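Local coordinates for L-talarate/galactarate dehydratase (Salmonella typhimurium, PDB 2PP0), which catalyses the magnesium-dependent dehydration of L-talarate and galactarate to 5-keto-4-deoxy-D-glucarate and, in competition with it, the epimerization of L-talarate to galactarate, at residues B[34-39]-B[384-388]; B[129-133]-B[302-307]; B[141-145]-B[374-378]; B[327-332]-B[348-354]. One frame throughout, in Å; residues are numbered along the deposited sequence.

Contact 1 of 4, residues B[34-39]-B[384-388]; sequences SLAFLP and ARRWT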
loop_
_atom_site.group_PDB
_atom_site.type_symbol
_atom_site.label_atom_id
_atom_site.label_comp_id
_atom_site.label_asym_id
_atom_site.label_seq_id
_atom_site.Cartn_x
_atom_site.Cartn_y
_atom_site.Cartn_z
ATOM N N SER B 34 0.264 -8.084 -26.938
ATOM C CA SER B 34 1.250 -8.581 -27.883
ATOM C C SER B 34 2.090 -9.699 -27.284
ATOM O O SER B 34 2.388 -9.694 -26.085
ATOM C CB SER B 34 2.188 -7.451 -28.326
ATOM O OG SER B 34 1.488 -6.428 -29.013
ATOM N N LEU B 35 2.444 -10.670 -28.121
ATOM C CA LEU B 35 3.304 -11.767 -27.705
ATOM C C LEU B 35 4.525 -11.649 -28.595
ATOM O O LEU B 35 4.438 -11.832 -29.811
ATOM C CB LEU B 35 2.643 -13.132 -27.926
ATOM C CG LEU B 35 3.600 -14.307 -27.674
ATOM C CD1 LEU B 35 4.145 -14.222 -26.252
ATOM C CD2 LEU B 35 2.881 -15.646 -27.902
ATOM N N ALA B 36 5.661 -11.324 -27.994
ATOM C CA ALA B 36 6.892 -11.176 -28.753
ATOM C C ALA B 36 7.952 -12.109 -28.207
ATOM O O ALA B 36 7.837 -12.603 -27.086
ATOM C CB ALA B 36 7.380 -9.728 -28.679
ATOM N N PHE B 37 8.982 -12.356 -29.004
ATOM C CA PHE B 37 10.069 -13.211 -28.573
ATOM C C PHE B 37 11.406 -12.515 -28.742
ATOM O O PHE B 37 11.785 -12.101 -29.841
ATOM C CB PHE B 37 10.035 -14.535 -29.333
ATOM C CG PHE B 37 8.969 -15.473 -28.842
ATOM C CD1 PHE B 37 9.195 -16.281 -27.731
ATOM C CD2 PHE B 37 7.722 -15.510 -29.454
ATOM C CE1 PHE B 37 8.193 -17.107 -27.237
ATOM C CE2 PHE B 37 6.709 -16.335 -28.964
ATOM C CZ PHE B 37 6.947 -17.133 -27.855
ATOM N N LEU B 38 12.101 -12.379 -27.622
ATOM C CA LEU B 38 13.404 -11.745 -27.558
ATOM C C LEU B 38 14.453 -12.833 -27.754
ATOM O O LEU B 38 14.609 -13.715 -26.910
ATOM C CB LEU B 38 13.566 -11.091 -26.186
ATOM C CG LEU B 38 14.891 -10.435 -25.812
ATOM C CD1 LEU B 38 15.057 -9.162 -26.615
ATOM C CD2 LEU B 38 14.903 -10.123 -24.321
ATOM N N PRO B 39 15.182 -12.791 -28.877
ATOM C CA PRO B 39 16.208 -13.801 -29.147
ATOM C C PRO B 39 17.540 -13.589 -28.434
ATOM O O PRO B 39 17.997 -12.458 -28.255
ATOM C CB PRO B 39 16.352 -13.737 -30.665
ATOM C CG PRO B 39 16.138 -12.273 -30.944
ATOM C CD PRO B 39 14.945 -11.946 -30.063
ATOM N N ALA B 384 10.654 -3.989 -30.858
ATOM C CA ALA B 384 9.681 -4.751 -30.081
ATOM C C ALA B 384 8.529 -5.152 -30.996
ATOM O O ALA B 384 7.919 -6.208 -30.820
ATOM C CB ALA B 384 9.158 -3.915 -28.912
ATOM N N ARG B 385 8.233 -4.303 -31.974
ATOM C CA ARG B 385 7.159 -4.590 -32.915
ATOM C C ARG B 385 7.646 -5.663 -33.880
ATOM O O ARG B 385 6.902 -6.576 -34.227
ATOM C CB ARG B 385 6.771 -3.328 -33.688
ATOM C CG ARG B 385 6.389 -2.144 -32.800
ATOM C CD ARG B 385 5.240 -2.488 -31.856
ATOM N NE ARG B 385 4.717 -1.296 -31.196
ATOM C CZ ARG B 385 3.710 -1.293 -30.325
ATOM N NH1 ARG B 385 3.101 -2.425 -29.990
ATOM N NH2 ARG B 385 3.301 -0.146 -29.800
ATOM N N ARG B 386 8.900 -5.544 -34.306
ATOM C CA ARG B 386 9.494 -6.512 -35.220
ATOM C C ARG B 386 9.487 -7.902 -34.589
ATOM O O ARG B 386 9.311 -8.900 -35.281
ATOM C CB ARG B 386 10.943 -6.135 -35.552
ATOM C CG ARG B 386 11.146 -5.287 -36.805
ATOM C CD ARG B 386 12.645 -5.175 -37.104
ATOM N NE ARG B 386 13.296 -6.492 -37.075
ATOM C CZ ARG B 386 14.614 -6.685 -37.086
ATOM N NH1 ARG B 386 15.437 -5.643 -37.127
ATOM N NH2 ARG B 386 15.114 -7.917 -37.043
ATOM N N TRP B 387 9.687 -7.960 -33.276
ATOM C CA TRP B 387 9.716 -9.236 -32.569
ATOM C C TRP B 387 8.355 -9.761 -32.129
ATOM O O TRP B 387 8.268 -10.817 -31.503
ATOM C CB TRP B 387 10.633 -9.147 -31.351
ATOM C CG TRP B 387 12.092 -9.172 -31.690
ATOM C CD1 TRP B 387 12.671 -9.773 -32.770
ATOM C CD2 TRP B 387 13.165 -8.631 -30.910
ATOM N NE1 TRP B 387 14.035 -9.645 -32.709
ATOM C CE2 TRP B 387 14.367 -8.950 -31.578
ATOM C CE3 TRP B 387 13.227 -7.912 -29.708
ATOM C CZ2 TRP B 387 15.620 -8.574 -31.085
ATOM C CZ3 TRP B 387 14.473 -7.538 -29.219
ATOM C CH2 TRP B 387 15.653 -7.871 -29.907
ATOM N N THR B 388 7.293 -9.031 -32.447
ATOM C CA THR B 388 5.951 -9.462 -32.077
ATOM C C THR B 388 5.482 -10.549 -33.045
ATOM O O THR B 388 5.536 -10.366 -34.262
ATOM C CB THR B 388 4.961 -8.283 -32.116
ATOM O OG1 THR B 388 5.315 -7.330 -31.104
ATOM C CG2 THR B 388 3.543 -8.764 -31.880
HETATM O O HOH W 1 3.472 -5.203 -30.487
#
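P39 and W387 approach each other from opposite directions, the proline laying its CD over one face of the indole. P39 CD stands 3.7 Å from the centroid of the W387 five-membered ring and 24° off the ring normal, the geometry of a CH-pi contact. F37 O lies over the same face, near the rim, 3.5 Å from W387 CG. The indole reaches this place because W387 CG is anti to its own carbonyl carbon (chi1 -75°), which lays the ring along the strand towards P39. One backbone bond ties the segments: F37 N donates to W387 O at 3.0 Å with an N-H...O angle of 155°. Next to it, A36 and T388 form an antiparallel non-hydrogen-bonded pair, CA to CA 3.9 Å. T388 OG1 donates a hydrogen bond to A384 O at 2.8 Å, reaching back four residues. One water joins S34 OG, R385 NH1 and T388 OG1, while R385 also forms a salt bridge with E66. The arrangement is that of strand 388-395 leaving helix 382-386 to become the outermost strand, within this chain, of the antiparallel sheet in the enolase-superfamily capping domain, to which the C-terminal part of the chain returns.

Contact 2 of 4, residues B[129-133]-B[302-307]; sequences VQAIS and APRVGG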
loop_
_atom_site.group_PDB
_atom_site.type_symbol
_atom_site.label_atom_id
_atom_site.label_comp_id
_atom_site.label_asym_id
_atom_site.label_seq_id
_atom_site.Cartn_x
_atom_site.Cartn_y
_atom_site.Cartn_z
ATOM N N VAL B 129 -2.229 -15.329 -13.179
ATOM C CA VAL B 129 -1.981 -13.992 -12.629
ATOM C C VAL B 129 -0.851 -13.331 -13.410
ATOM O O VAL B 129 -0.722 -12.104 -13.433
ATOM C CB VAL B 129 -1.653 -14.008 -11.099
ATOM C CG1 VAL B 129 -2.797 -14.660 -10.339
ATOM C CG2 VAL B 129 -0.342 -14.712 -10.820
ATOM N N GLN B 130 -0.043 -14.150 -14.073
ATOM C CA GLN B 130 1.044 -13.619 -14.879
ATOM C C GLN B 130 0.474 -13.054 -16.183
ATOM O O GLN B 130 1.156 -12.330 -16.906
ATOM C CB GLN B 130 2.081 -14.705 -15.162
ATOM C CG GLN B 130 2.996 -14.984 -13.980
ATOM C CD GLN B 130 4.004 -16.073 -14.280
ATOM O OE1 GLN B 130 4.313 -16.340 -15.441
ATOM N NE2 GLN B 130 4.535 -16.699 -13.232
ATOM N N ALA B 131 -0.782 -13.393 -16.466
ATOM C CA ALA B 131 -1.476 -12.898 -17.649
ATOM C C ALA B 131 -2.130 -11.566 -17.265
ATOM O O ALA B 131 -2.431 -10.739 -18.126
ATOM C CB ALA B 131 -2.539 -13.888 -18.099
ATOM N N ILE B 132 -2.360 -11.380 -15.967
ATOM C CA ILE B 132 -2.938 -10.133 -15.458
ATOM C C ILE B 132 -1.796 -9.118 -15.299
ATOM O O ILE B 132 -1.986 -7.916 -15.491
ATOM C CB ILE B 132 -3.647 -10.360 -14.084
ATOM C CG1 ILE B 132 -4.872 -11.258 -14.274
ATOM C CG2 ILE B 132 -4.076 -9.025 -13.468
ATOM C CD1 ILE B 132 -5.627 -11.559 -12.987
ATOM N N SER B 133 -0.608 -9.618 -14.970
ATOM C CA SER B 133 0.581 -8.784 -14.775
ATOM C C SER B 133 0.785 -7.631 -15.770
ATOM O O SER B 133 0.966 -6.478 -15.361
ATOM C CB SER B 133 1.840 -9.652 -14.768
ATOM O OG SER B 133 1.961 -10.361 -13.550
ATOM N N ALA B 302 7.827 -9.021 -10.069
ATOM C CA ALA B 302 6.497 -8.481 -10.341
ATOM C C ALA B 302 5.778 -9.222 -11.465
ATOM O O ALA B 302 4.613 -9.589 -11.324
ATOM C CB ALA B 302 6.579 -6.976 -10.653
ATOM N N PRO B 303 6.447 -9.426 -12.609
ATOM C CA PRO B 303 5.751 -10.146 -13.682
ATOM C C PRO B 303 5.246 -11.516 -13.201
ATOM O O PRO B 303 4.094 -11.876 -13.423
ATOM C CB PRO B 303 6.826 -10.266 -14.764
ATOM C CG PRO B 303 7.593 -8.966 -14.597
ATOM C CD PRO B 303 7.735 -8.881 -13.082
ATOM N N ARG B 304 6.104 -12.247 -12.496
ATOM C CA ARG B 304 5.762 -13.578 -12.000
ATOM C C ARG B 304 4.729 -13.692 -10.891
ATOM O O ARG B 304 4.014 -14.692 -10.827
ATOM C CB ARG B 304 7.022 -14.302 -11.551
ATOM C CG ARG B 304 7.824 -14.853 -12.695
ATOM C CD ARG B 304 8.871 -15.817 -12.202
ATOM N NE ARG B 304 9.550 -16.445 -13.325
ATOM C CZ ARG B 304 10.854 -16.691 -13.355
ATOM N NH1 ARG B 304 11.609 -16.356 -12.316
ATOM N NH2 ARG B 304 11.400 -17.261 -14.424
ATOM N N VAL B 305 4.645 -12.693 -10.014
ATOM C CA VAL B 305 3.690 -12.763 -8.913
ATOM C C VAL B 305 2.325 -12.171 -9.228
ATOM O O VAL B 305 1.437 -12.175 -8.381
ATOM C CB VAL B 305 4.235 -12.073 -7.634
ATOM C CG1 VAL B 305 5.586 -12.663 -7.267
ATOM C CG2 VAL B 305 4.338 -10.566 -7.846
ATOM N N GLY B 306 2.150 -11.651 -10.438
ATOM C CA GLY B 306 0.861 -11.088 -10.781
ATOM C C GLY B 306 0.836 -9.581 -11.003
ATOM O O GLY B 306 -0.239 -9.019 -11.187
ATOM N N GLY B 307 2.000 -8.931 -10.971
ATOM C CA GLY B 307 2.059 -7.493 -11.212
ATOM C C GLY B 307 2.573 -6.636 -10.065
ATOM O O GLY B 307 3.083 -7.135 -9.064
#
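Q130 sets its CG beside its own backbone N (chi1 -77°) and runs extended from there, which carries the amide off helix 127-146 onto the backbone of R304. Q130 NE2 donates to R304 O at 3.2 Å; the N-H...O angle of 144° shows a bent bond, although the donor lies in the carbonyl plane, on a lone pair. On the way Q130 CG passes 3.3 Å from P303 O. S133 OG, also beside its own backbone N, points to P303 O at a modelled 2.6 Å, but this hydroxyl is crowded in the model and its exact place is doubtful. G306 fits a Schellman motif at the end of the short, weakly bonded helix 302-305, and G307 is the N-cap of the next helix. G306 CA comes within 3.3 Å of V129 O, a CA-H...O contact with 157° at the hydrogen. V129 O also accepts a hydrogen bond from S133 N, at 2.9 Å. The long arm of R304 leads away to E278, a magnesium ligand. The chemistry thus implies that uncharged side chains of the N-terminal domain meet backbone carbonyls of the barrel domain, while the R304 guanidinium forms a salt bridge with E278, consistent with a role near the metal site.

Contact 3 of 4, residues B[141-145]-B[374-378]; sequences DMKAK and HGLGF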
loop_
_atom_site.group_PDB
_atom_site.type_symbol
_atom_site.label_atom_id
_atom_site.label_comp_id
_atom_site.label_asym_id
_atom_site.label_seq_id
_atom_site.Cartn_x
_atom_site.Cartn_y
_atom_site.Cartn_z
ATOM N N ASP B 141 1.354 2.230 -14.637
ATOM C CA ASP B 141 2.110 3.113 -15.529
ATOM C C ASP B 141 1.216 4.307 -15.870
ATOM O O ASP B 141 1.653 5.458 -15.826
ATOM C CB ASP B 141 2.495 2.350 -16.810
ATOM C CG ASP B 141 3.226 3.217 -17.831
ATOM O OD1 ASP B 141 4.335 3.725 -17.534
ATOM O OD2 ASP B 141 2.685 3.382 -18.947
ATOM N N MET B 142 -0.045 4.017 -16.185
ATOM C CA MET B 142 -1.018 5.046 -16.533
ATOM C C MET B 142 -1.294 5.986 -15.362
ATOM O O MET B 142 -1.288 7.211 -15.528
ATOM C CB MET B 142 -2.341 4.408 -16.995
ATOM C CG MET B 142 -3.440 5.424 -17.339
ATOM S SD MET B 142 -5.068 4.733 -17.763
ATOM C CE MET B 142 -4.704 4.211 -19.421
ATOM N N LYS B 143 -1.532 5.425 -14.179
ATOM C CA LYS B 143 -1.819 6.262 -13.017
ATOM C C LYS B 143 -0.675 7.213 -12.685
ATOM O O LYS B 143 -0.911 8.368 -12.322
ATOM C CB LYS B 143 -2.159 5.408 -11.787
ATOM C CG LYS B 143 -2.463 6.258 -10.564
ATOM C CD LYS B 143 -3.035 5.460 -9.407
ATOM C CE LYS B 143 -4.465 5.033 -9.672
ATOM N NZ LYS B 143 -5.069 4.441 -8.444
ATOM N N ALA B 144 0.561 6.735 -12.810
ATOM C CA ALA B 144 1.729 7.562 -12.532
ATOM C C ALA B 144 1.787 8.703 -13.543
ATOM O O ALA B 144 1.989 9.865 -13.175
ATOM C CB ALA B 144 3.009 6.728 -12.614
ATOM N N LYS B 145 1.609 8.365 -14.819
ATOM C CA LYS B 145 1.623 9.363 -15.882
ATOM C C LYS B 145 0.514 10.386 -15.662
ATOM O O LYS B 145 0.691 11.569 -15.936
ATOM C CB LYS B 145 1.452 8.688 -17.248
ATOM C CG LYS B 145 2.665 7.890 -17.680
ATOM C CD LYS B 145 2.411 7.104 -18.962
ATOM C CE LYS B 145 3.687 6.418 -19.443
ATOM N NZ LYS B 145 3.422 5.475 -20.578
ATOM N N HIS B 374 7.969 9.888 -16.951
ATOM C CA HIS B 374 6.790 9.475 -16.189
ATOM C C HIS B 374 6.468 7.979 -16.290
ATOM O O HIS B 374 6.912 7.297 -17.217
ATOM C CB HIS B 374 5.576 10.299 -16.630
ATOM C CG HIS B 374 5.769 11.778 -16.486
ATOM N ND1 HIS B 374 4.812 12.695 -16.865
ATOM C CD2 HIS B 374 6.812 12.499 -16.008
ATOM C CE1 HIS B 374 5.256 13.917 -16.627
ATOM N NE2 HIS B 374 6.467 13.826 -16.108
ATOM N N GLY B 375 5.689 7.481 -15.330
ATOM C CA GLY B 375 5.329 6.070 -15.324
ATOM C C GLY B 375 6.579 5.216 -15.263
ATOM O O GLY B 375 7.528 5.559 -14.563
ATOM N N LEU B 376 6.589 4.097 -15.985
ATOM C CA LEU B 376 7.765 3.237 -15.994
ATOM C C LEU B 376 8.927 3.980 -16.643
ATOM O O LEU B 376 10.089 3.684 -16.379
ATOM C CB LEU B 376 7.476 1.942 -16.767
ATOM C CG LEU B 376 6.388 1.058 -16.156
ATOM C CD1 LEU B 376 6.067 -0.119 -17.084
ATOM C CD2 LEU B 376 6.866 0.566 -14.796
ATOM N N GLY B 377 8.604 4.948 -17.498
ATOM C CA GLY B 377 9.636 5.722 -18.166
ATOM C C GLY B 377 10.211 5.055 -19.404
ATOM O O GLY B 377 11.372 5.271 -19.754
ATOM N N PHE B 378 9.401 4.244 -20.073
ATOM C CA PHE B 378 9.854 3.544 -21.270
ATOM C C PHE B 378 8.773 3.523 -22.335
ATOM O O PHE B 378 7.588 3.462 -22.018
ATOM C CB PHE B 378 10.230 2.092 -20.928
ATOM C CG PHE B 378 11.484 1.955 -20.095
ATOM C CD1 PHE B 378 12.742 2.135 -20.665
ATOM C CD2 PHE B 378 11.405 1.620 -18.746
ATOM C CE1 PHE B 378 13.901 1.981 -19.907
ATOM C CE2 PHE B 378 12.560 1.462 -17.976
ATOM C CZ PHE B 378 13.810 1.642 -18.558
HETATM O O HOH W 2 6.309 4.079 -19.409
HETATM O O HOH W 3 2.514 12.153 -18.034
#
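D141 sends one carboxylate oxygen straight onto the backbone of L376: L376 N donates to D141 OD1 at 2.8 Å with an N-H...O angle of 169°, meeting the oxygen nearly along its C-O bond. The carboxylate gets there with CG anti to the backbone N of D141 (chi1 177°), crossing the L376 side chain at about a right angle. Beside this bond A144 CB presses on G375 CA at 3.6 Å, and the side chains of K145 and H374 pass at a slant, K145 CG against H374 CB. G375 CA also lies close to the carboxylate, 3.4 Å from D141 OD1.

The receiving backbone is a type II' beta turn from H374 to G377, with G375 at its second position, and it packs against helix 127-146, so that the loop between strand 367-369 and helix 382-386 meets a helix of the N-terminal capping domain. Two waters bridge the segments. One donates to D141 OD1 at 2.7 Å and accepts a hydrogen bond from F378 N at 3.2 Å; the other donates to K145 O at 2.8 Å and lies in the plane of the H374 ring, 2.6 Å from H374 ND1.

Further out, D141 is itself held. K145, one helical turn on, brings NZ to D141 OD2 at 2.8 Å in a salt bridge on the syn side, 17° out of the carboxylate plane; the same lysine is paired with E74, and V76 N donates to D141 OD2. G375 also makes backbone hydrogen bonds with L149 and L151, and L376 O is hydrogen-bonded to H336 NE2.

Contact 4 of 4, residues B[327-332]-B[348-354]; sequences PHFAME and EHFEWLN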
loop_
_atom_site.group_PDB
_atom_site.type_symbol
_atom_site.label_atom_id
_atom_site.label_comp_id
_atom_site.label_asym_id
_atom_site.label_seq_id
_atom_site.Cartn_x
_atom_site.Cartn_y
_atom_site.Cartn_z
ATOM N N PRO B 327 14.723 -7.577 -5.944
ATOM C CA PRO B 327 13.842 -8.050 -7.018
ATOM C C PRO B 327 14.612 -8.773 -8.120
ATOM O O PRO B 327 15.784 -8.484 -8.380
ATOM C CB PRO B 327 13.190 -6.767 -7.536
ATOM C CG PRO B 327 13.261 -5.831 -6.364
ATOM C CD PRO B 327 14.631 -6.111 -5.803
ATOM N N HIS B 328 13.942 -9.708 -8.779
ATOM C CA HIS B 328 14.580 -10.466 -9.842
ATOM C C HIS B 328 14.234 -9.971 -11.241
ATOM O O HIS B 328 13.064 -9.739 -11.555
ATOM C CB HIS B 328 14.204 -11.946 -9.714
ATOM C CG HIS B 328 14.491 -12.751 -10.941
ATOM N ND1 HIS B 328 13.551 -12.965 -11.927
ATOM C CD2 HIS B 328 15.620 -13.369 -11.358
ATOM C CE1 HIS B 328 14.090 -13.681 -12.898
ATOM N NE2 HIS B 328 15.344 -13.939 -12.577
ATOM N N PHE B 329 15.263 -9.797 -12.069
ATOM C CA PHE B 329 15.070 -9.392 -13.460
ATOM C C PHE B 329 14.290 -8.082 -13.596
ATOM O O PHE B 329 14.303 -7.243 -12.694
ATOM C CB PHE B 329 14.338 -10.536 -14.185
ATOM C CG PHE B 329 14.410 -10.485 -15.693
ATOM C CD1 PHE B 329 15.620 -10.276 -16.348
ATOM C CD2 PHE B 329 13.271 -10.731 -16.456
ATOM C CE1 PHE B 329 15.693 -10.320 -17.746
ATOM C CE2 PHE B 329 13.332 -10.778 -17.848
ATOM C CZ PHE B 329 14.547 -10.574 -18.495
ATOM N N ALA B 330 13.637 -7.922 -14.744
ATOM C CA ALA B 330 12.821 -6.756 -15.084
ATOM C C ALA B 330 13.177 -5.457 -14.351
ATOM O O ALA B 330 12.322 -4.861 -13.694
ATOM C CB ALA B 330 11.347 -7.091 -14.860
ATOM N N MET B 331 14.426 -5.009 -14.481
ATOM C CA MET B 331 14.850 -3.780 -13.812
ATOM C C MET B 331 14.033 -2.572 -14.266
ATOM O O MET B 331 13.903 -1.588 -13.531
ATOM C CB MET B 331 16.357 -3.528 -14.028
ATOM C CG MET B 331 16.825 -3.500 -15.480
ATOM S SD MET B 331 18.621 -3.253 -15.646
ATOM C CE MET B 331 18.691 -2.667 -17.340
ATOM N N GLU B 332 13.463 -2.662 -15.464
ATOM C CA GLU B 332 12.653 -1.577 -16.013
ATOM C C GLU B 332 11.446 -1.314 -15.117
ATOM O O GLU B 332 10.920 -0.198 -15.068
ATOM C CB GLU B 332 12.188 -1.923 -17.433
ATOM C CG GLU B 332 13.311 -2.016 -18.486
ATOM C CD GLU B 332 14.241 -3.212 -18.299
ATOM O OE1 GLU B 332 13.866 -4.179 -17.595
ATOM O OE2 GLU B 332 15.352 -3.196 -18.876
ATOM N N GLU B 348 18.947 -5.941 -9.983
ATOM C CA GLU B 348 19.650 -6.895 -10.830
ATOM C C GLU B 348 19.690 -6.443 -12.279
ATOM O O GLU B 348 18.670 -6.066 -12.860
ATOM C CB GLU B 348 18.972 -8.265 -10.711
ATOM C CG GLU B 348 19.469 -9.317 -11.687
ATOM C CD GLU B 348 18.888 -10.689 -11.396
ATOM O OE1 GLU B 348 17.667 -10.774 -11.113
ATOM O OE2 GLU B 348 19.656 -11.678 -11.457
ATOM N N HIS B 349 20.874 -6.486 -12.873
ATOM C CA HIS B 349 21.020 -6.048 -14.252
ATOM C C HIS B 349 21.223 -7.126 -15.311
ATOM O O HIS B 349 22.004 -8.064 -15.134
ATOM C CB HIS B 349 22.168 -5.033 -14.353
ATOM C CG HIS B 349 22.567 -4.711 -15.760
ATOM N ND1 HIS B 349 23.276 -5.590 -16.551
ATOM C CD2 HIS B 349 22.344 -3.615 -16.523
ATOM C CE1 HIS B 349 23.472 -5.049 -17.741
ATOM N NE2 HIS B 349 22.916 -3.851 -17.750
ATOM N N PHE B 350 20.492 -6.951 -16.409
ATOM C CA PHE B 350 20.540 -7.784 -17.607
ATOM C C PHE B 350 20.380 -6.743 -18.718
ATOM O O PHE B 350 19.686 -5.743 -18.529
ATOM C CB PHE B 350 19.347 -8.743 -17.707
ATOM C CG PHE B 350 19.432 -9.950 -16.816
ATOM C CD1 PHE B 350 19.087 -9.871 -15.471
ATOM C CD2 PHE B 350 19.797 -11.188 -17.342
ATOM C CE1 PHE B 350 19.098 -11.008 -14.666
ATOM C CE2 PHE B 350 19.811 -12.329 -16.542
ATOM C CZ PHE B 350 19.459 -12.238 -15.203
ATOM N N GLU B 351 21.003 -6.966 -19.869
ATOM C CA GLU B 351 20.873 -6.025 -20.977
ATOM C C GLU B 351 19.827 -6.556 -21.954
ATOM O O GLU B 351 19.407 -5.864 -22.882
ATOM C CB GLU B 351 22.212 -5.868 -21.707
ATOM C CG GLU B 351 22.718 -7.150 -22.363
ATOM C CD GLU B 351 23.620 -7.974 -21.456
ATOM O OE1 GLU B 351 23.286 -8.155 -20.267
ATOM O OE2 GLU B 351 24.666 -8.452 -21.943
ATOM N N TRP B 352 19.404 -7.792 -21.717
ATOM C CA TRP B 352 18.439 -8.482 -22.561
ATOM C C TRP B 352 17.258 -7.671 -23.070
ATOM O O TRP B 352 16.929 -7.728 -24.253
ATOM C CB TRP B 352 17.904 -9.712 -21.825
ATOM C CG TRP B 352 18.956 -10.720 -21.467
ATOM C CD1 TRP B 352 20.298 -10.643 -21.720
ATOM C CD2 TRP B 352 18.748 -11.957 -20.780
ATOM N NE1 TRP B 352 20.939 -11.757 -21.230
ATOM C CE2 TRP B 352 20.009 -12.580 -20.647
ATOM C CE3 TRP B 352 17.616 -12.602 -20.264
ATOM C CZ2 TRP B 352 20.171 -13.816 -20.018
ATOM C CZ3 TRP B 352 17.775 -13.830 -19.637
ATOM C CH2 TRP B 352 19.046 -14.424 -19.520
ATOM N N LEU B 353 16.615 -6.924 -22.181
ATOM C CA LEU B 353 15.444 -6.144 -22.562
ATOM C C LEU B 353 15.729 -4.758 -23.140
ATOM O O LEU B 353 14.816 -4.101 -23.635
ATOM C CB LEU B 353 14.500 -6.011 -21.359
ATOM C CG LEU B 353 14.133 -7.328 -20.658
ATOM C CD1 LEU B 353 13.115 -7.059 -19.556
ATOM C CD2 LEU B 353 13.567 -8.323 -21.672
ATOM N N ASN B 354 16.983 -4.315 -23.085
ATOM C CA ASN B 354 17.342 -2.989 -23.602
ATOM C C ASN B 354 16.725 -2.648 -24.957
ATOM O O ASN B 354 16.142 -1.583 -25.120
ATOM C CB ASN B 354 18.866 -2.824 -23.702
ATOM C CG ASN B 354 19.528 -2.687 -22.352
ATOM O OD1 ASN B 354 18.870 -2.392 -21.353
ATOM N ND2 ASN B 354 20.843 -2.885 -22.313
HETATM O O HOH W 4 16.173 -6.416 -10.274
HETATM O O HOH W 5 17.341 -5.733 -19.614
#
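F329 adopts an unusual backbone with positive phi (57°), and its amide donates to OE1 of the substrate-binding E348: F329 N to E348 OE1 is 2.8 Å, on the anti side and 29° out of the carboxylate plane. The site is at the C-terminal end of the barrel strands in the enolase superfamily's modified TIM-barrel domain, where H328, the proton donor/acceptor, follows strand 324-325 and E348 lies on strand 346-349. The two side chains lie side by side and point the same way, with H328 CD2 3.3 Å from E348 OE1. Each has a further partner: H328 ND1 is hydrogen-bonded to D301, while E348 OE2 makes a salt bridge with K195 and a hydrogen bond with T167.

Next to this pair F329, F350 and W352 form an aromatic cluster. F329 turns its edge to the face of F350 in a T-shaped pair, centroids 5.1 Å apart and planes at 89°, while F350 CD2 sits 3.5 Å above the centre of the W352 ring system. F329 CZ ends against L353 CG at 3.9 Å. Both phenylalanines also make cation-pi contacts with the substrate-binding K82, which is consistent with the cluster lining part of the substrate pocket. M331 runs alongside H349, pointing the same way, and the H349 ring stacks on Y12 of the second subunit.

Water secures the backbones in two places. One molecule donates to P327 O and F329 O and accepts a hydrogen bond from E348 N, joining the two segments beside H328 and E348. The other donates to F350 O at 2.6 Å, accepts one from L353 N at 2.9 Å, and makes a weak bond to E332 OE2.

How the contacts relate
Contact 4 lies at the active site and touches each of the other three. Contact 1 reaches it through L38, whose CD2 is 3.5 Å from L353 CD2; the L38 side chain is about 8 Å from that of K82, so the capping sheet comes close to the substrate pocket. Contact 2 meets it nearer the chemistry, R304 NH1 lying 3.7 Å from H328 CE1. Contact 3 is away from the annotated sites, yet F378 CE2 packs 3.4 Å from E332 CB. Contacts 2 and 3 share helix 127-146, their centres 18 Å apart and nearest atoms about 8 Å apart, and along the chain they cross, whereas contact 1 encloses all the others.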